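Local coordinates for uncharacterized protein (Parabacteroides merdae, PDB 4R7F) that is of unknown function but folds into immunoglobulin-like beta-sandwich domains, binds magnesium and carries a type 9 secretion system plug-protein domain, at the interface of chains A and B. Residues are numbered along the deposited sequence; one frame, centred on the assembly and turned at random. Chains: chain A/B, Uncharacterized protein.

The interface of chains A and B. Residues chain A 143, 145, 168-169, 206-207; chain B 147, 164, 166, 209, 211-212.
B:Tyr212 pushes its phenol between A:Asn206 and A:Asn168, and its OH donates a hydrogen bond to the main-chain O of A:Asn206 at 2.9 Å. That carbonyl lies at the edge of the ring, in its plane. The backbone N of A:Asn169 also reaches the OH, at 2.9 Å, as a probable second hydrogen bond, gripping the hydroxyl from the chain A main chain. The A:Asn206 side chain runs antiparallel beside the ring, its amide turned 46° from the ring plane, with CB and CG near CE2, while B:Thr211 CG2 sits over the centre of one ring face and also touches the A:Asn168 amide. A second polar cluster centres on B:Ser147 OG, which takes the amide N-H of A:Asn143 ND2 at 2.9 Å, close to the amide plane, and pairs with A:Ser145 OG at 2.8 Å. B:Ser147 points OG between its own backbone N and carbonyl carbon (chi1 69°), where both chain A groups meet it. At a third point, A:Gln207, extended beyond CG, meets B:Asn166 tip to tip, with weak hydrogen bonds to it and to B:Ser209. A water joins A:Ser145 OG to B:Asn166 ND2 and B:Thr211 OG1, lying 2.7 Å from B:Thr211 OG1. Behind this shell A:Asn168 ties the chain A side chains together: its ND2 donates to A:Asn143 OD1 at 2.6 Å, nearly along the C=O axis, and its OD1 receives A:Gln207 NE2 at 2.8 Å, which should set the rotation of the A:Asn168 amide and help orient the other two. An alanine in place of A:Asn143 would probably leave B:Ser147 OG without its amide donor and A:Asn168 ND2 without its straight, short bond, leaving the A:Asn168 amide less firmly held. This largely polar patch, built from strands 143-149, 160-168 and 207-210 and neighbouring loops, recurs with the chains exchanged and helps hold the two-fold dimer of the deposited assembly, which may or may not be the biological one.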
loop_
_atom_site.group_PDB
_atom_site.type_symbol
_atom_site.label_atom_id
_atom_site.label_comp_id
_atom_site.label_asym_id
_atom_site.label_seq_id
_atom_site.Cartn_x
_atom_site.Cartn_y
_atom_site.Cartn_z
ATOM N N ASN A 143 0.318 -14.311 -13.690
ATOM C CA ASN A 143 0.075 -13.625 -12.425
ATOM C C ASN A 143 1.322 -13.879 -11.578
ATOM O O ASN A 143 1.914 -14.965 -11.655
ATOM C CB ASN A 143 -1.266 -14.154 -11.818
ATOM C CG ASN A 143 -1.329 -14.106 -10.302
ATOM O OD1 ASN A 143 -0.868 -15.030 -9.638
ATOM N ND2 ASN A 143 -1.949 -13.064 -9.746
ATOM N N SER A 145 2.725 -13.907 -7.704
ATOM C CA SER A 145 2.525 -13.824 -6.251
ATOM C C SER A 145 3.871 -13.600 -5.595
ATOM O O SER A 145 4.769 -14.383 -5.821
ATOM C CB SER A 145 1.909 -15.113 -5.703
ATOM O OG SER A 145 0.621 -15.322 -6.237
ATOM N N ASN A 168 2.555 -17.703 -11.651
ATOM C CA ASN A 168 1.395 -18.535 -11.862
ATOM C C ASN A 168 0.916 -18.469 -13.314
ATOM O O ASN A 168 0.384 -17.471 -13.729
ATOM C CB ASN A 168 0.304 -18.076 -10.893
ATOM C CG ASN A 168 0.776 -18.091 -9.433
ATOM O OD1 ASN A 168 1.430 -19.028 -8.984
ATOM N ND2 ASN A 168 0.433 -17.052 -8.701
ATOM N N ASN A 169 1.123 -19.562 -14.062
ATOM C CA ASN A 169 0.941 -19.605 -15.496
ATOM C C ASN A 169 0.052 -20.732 -16.011
ATOM O O ASN A 169 0.285 -21.225 -17.110
ATOM C CB ASN A 169 2.309 -19.666 -16.228
ATOM C CG ASN A 169 3.046 -20.979 -16.007
ATOM O OD1 ASN A 169 2.931 -21.615 -14.969
ATOM N ND2 ASN A 169 3.758 -21.405 -17.002
ATOM N N ASN A 206 2.226 -25.469 -13.834
ATOM C CA ASN A 206 1.463 -24.235 -13.724
ATOM C C ASN A 206 2.015 -23.275 -12.648
ATOM O O ASN A 206 1.304 -22.363 -12.167
ATOM C CB ASN A 206 -0.011 -24.552 -13.444
ATOM C CG ASN A 206 -0.211 -25.451 -12.228
ATOM O OD1 ASN A 206 0.645 -25.496 -11.328
ATOM N ND2 ASN A 206 -1.367 -26.175 -12.183
ATOM N N GLN A 207 3.275 -23.466 -12.282
ATOM C CA GLN A 207 3.872 -22.603 -11.273
ATOM C C GLN A 207 5.352 -22.682 -11.296
ATOM O O GLN A 207 5.892 -23.763 -11.273
ATOM C CB GLN A 207 3.414 -22.960 -9.876
ATOM C CG GLN A 207 3.735 -21.829 -8.941
ATOM C CD GLN A 207 3.098 -21.996 -7.573
ATOM O OE1 GLN A 207 3.362 -22.995 -6.873
ATOM N NE2 GLN A 207 2.288 -21.003 -7.162
ATOM N N SER B 147 -0.857 -12.924 -3.971
ATOM C CA SER B 147 -1.320 -11.935 -4.930
ATOM C C SER B 147 -2.852 -11.923 -4.982
ATOM O O SER B 147 -3.477 -12.890 -4.599
ATOM C CB SER B 147 -0.739 -12.195 -6.327
ATOM O OG SER B 147 -1.267 -13.378 -6.906
ATOM N N SER B 164 -4.225 -15.753 -4.306
ATOM C CA SER B 164 -3.316 -16.838 -4.658
ATOM C C SER B 164 -2.218 -16.690 -3.631
ATOM O O SER B 164 -1.781 -15.564 -3.363
ATOM C CB SER B 164 -2.742 -16.647 -6.077
ATOM O OG SER B 164 -3.727 -16.564 -7.118
ATOM N N ASN B 166 1.386 -18.804 -1.459
ATOM C CA ASN B 166 2.301 -19.923 -1.174
ATOM C C ASN B 166 2.848 -19.710 0.189
ATOM O O ASN B 166 3.160 -18.590 0.557
ATOM C CB ASN B 166 3.479 -19.974 -2.146
ATOM C CG ASN B 166 3.020 -20.010 -3.590
ATOM O OD1 ASN B 166 2.726 -21.067 -4.125
ATOM N ND2 ASN B 166 2.916 -18.833 -4.208
ATOM N N SER B 209 1.607 -24.587 -1.955
ATOM C CA SER B 209 0.925 -23.642 -2.831
ATOM C C SER B 209 -0.589 -23.803 -2.758
ATOM O O SER B 209 -1.090 -24.934 -2.864
ATOM C CB SER B 209 1.434 -23.814 -4.271
ATOM O OG SER B 209 0.677 -23.019 -5.174
ATOM N N THR B 211 -2.902 -22.120 -4.810
ATOM C CA THR B 211 -3.094 -21.293 -5.975
ATOM C C THR B 211 -4.094 -22.015 -6.838
ATOM O O THR B 211 -4.079 -23.219 -6.870
ATOM C CB THR B 211 -1.757 -21.119 -6.704
ATOM O OG1 THR B 211 -0.853 -20.447 -5.824
ATOM C CG2 THR B 211 -1.919 -20.267 -7.908
ATOM N N TYR B 212 -4.974 -21.269 -7.507
ATOM C CA TYR B 212 -6.009 -21.822 -8.397
ATOM C C TYR B 212 -7.138 -22.509 -7.621
ATOM O O TYR B 212 -7.816 -23.384 -8.118
ATOM C CB TYR B 212 -5.406 -22.775 -9.438
ATOM C CG TYR B 212 -4.224 -22.192 -10.209
ATOM C CD1 TYR B 212 -4.374 -21.046 -11.000
ATOM C CD2 TYR B 212 -2.978 -22.788 -10.160
ATOM C CE1 TYR B 212 -3.314 -20.509 -11.689
ATOM C CE2 TYR B 212 -1.900 -22.250 -10.858
ATOM C CZ TYR B 212 -2.077 -21.120 -11.628
ATOM O OH TYR B 212 -1.022 -20.613 -12.368
HETATM O O HOH W 1 0.676 -18.248 -5.523
#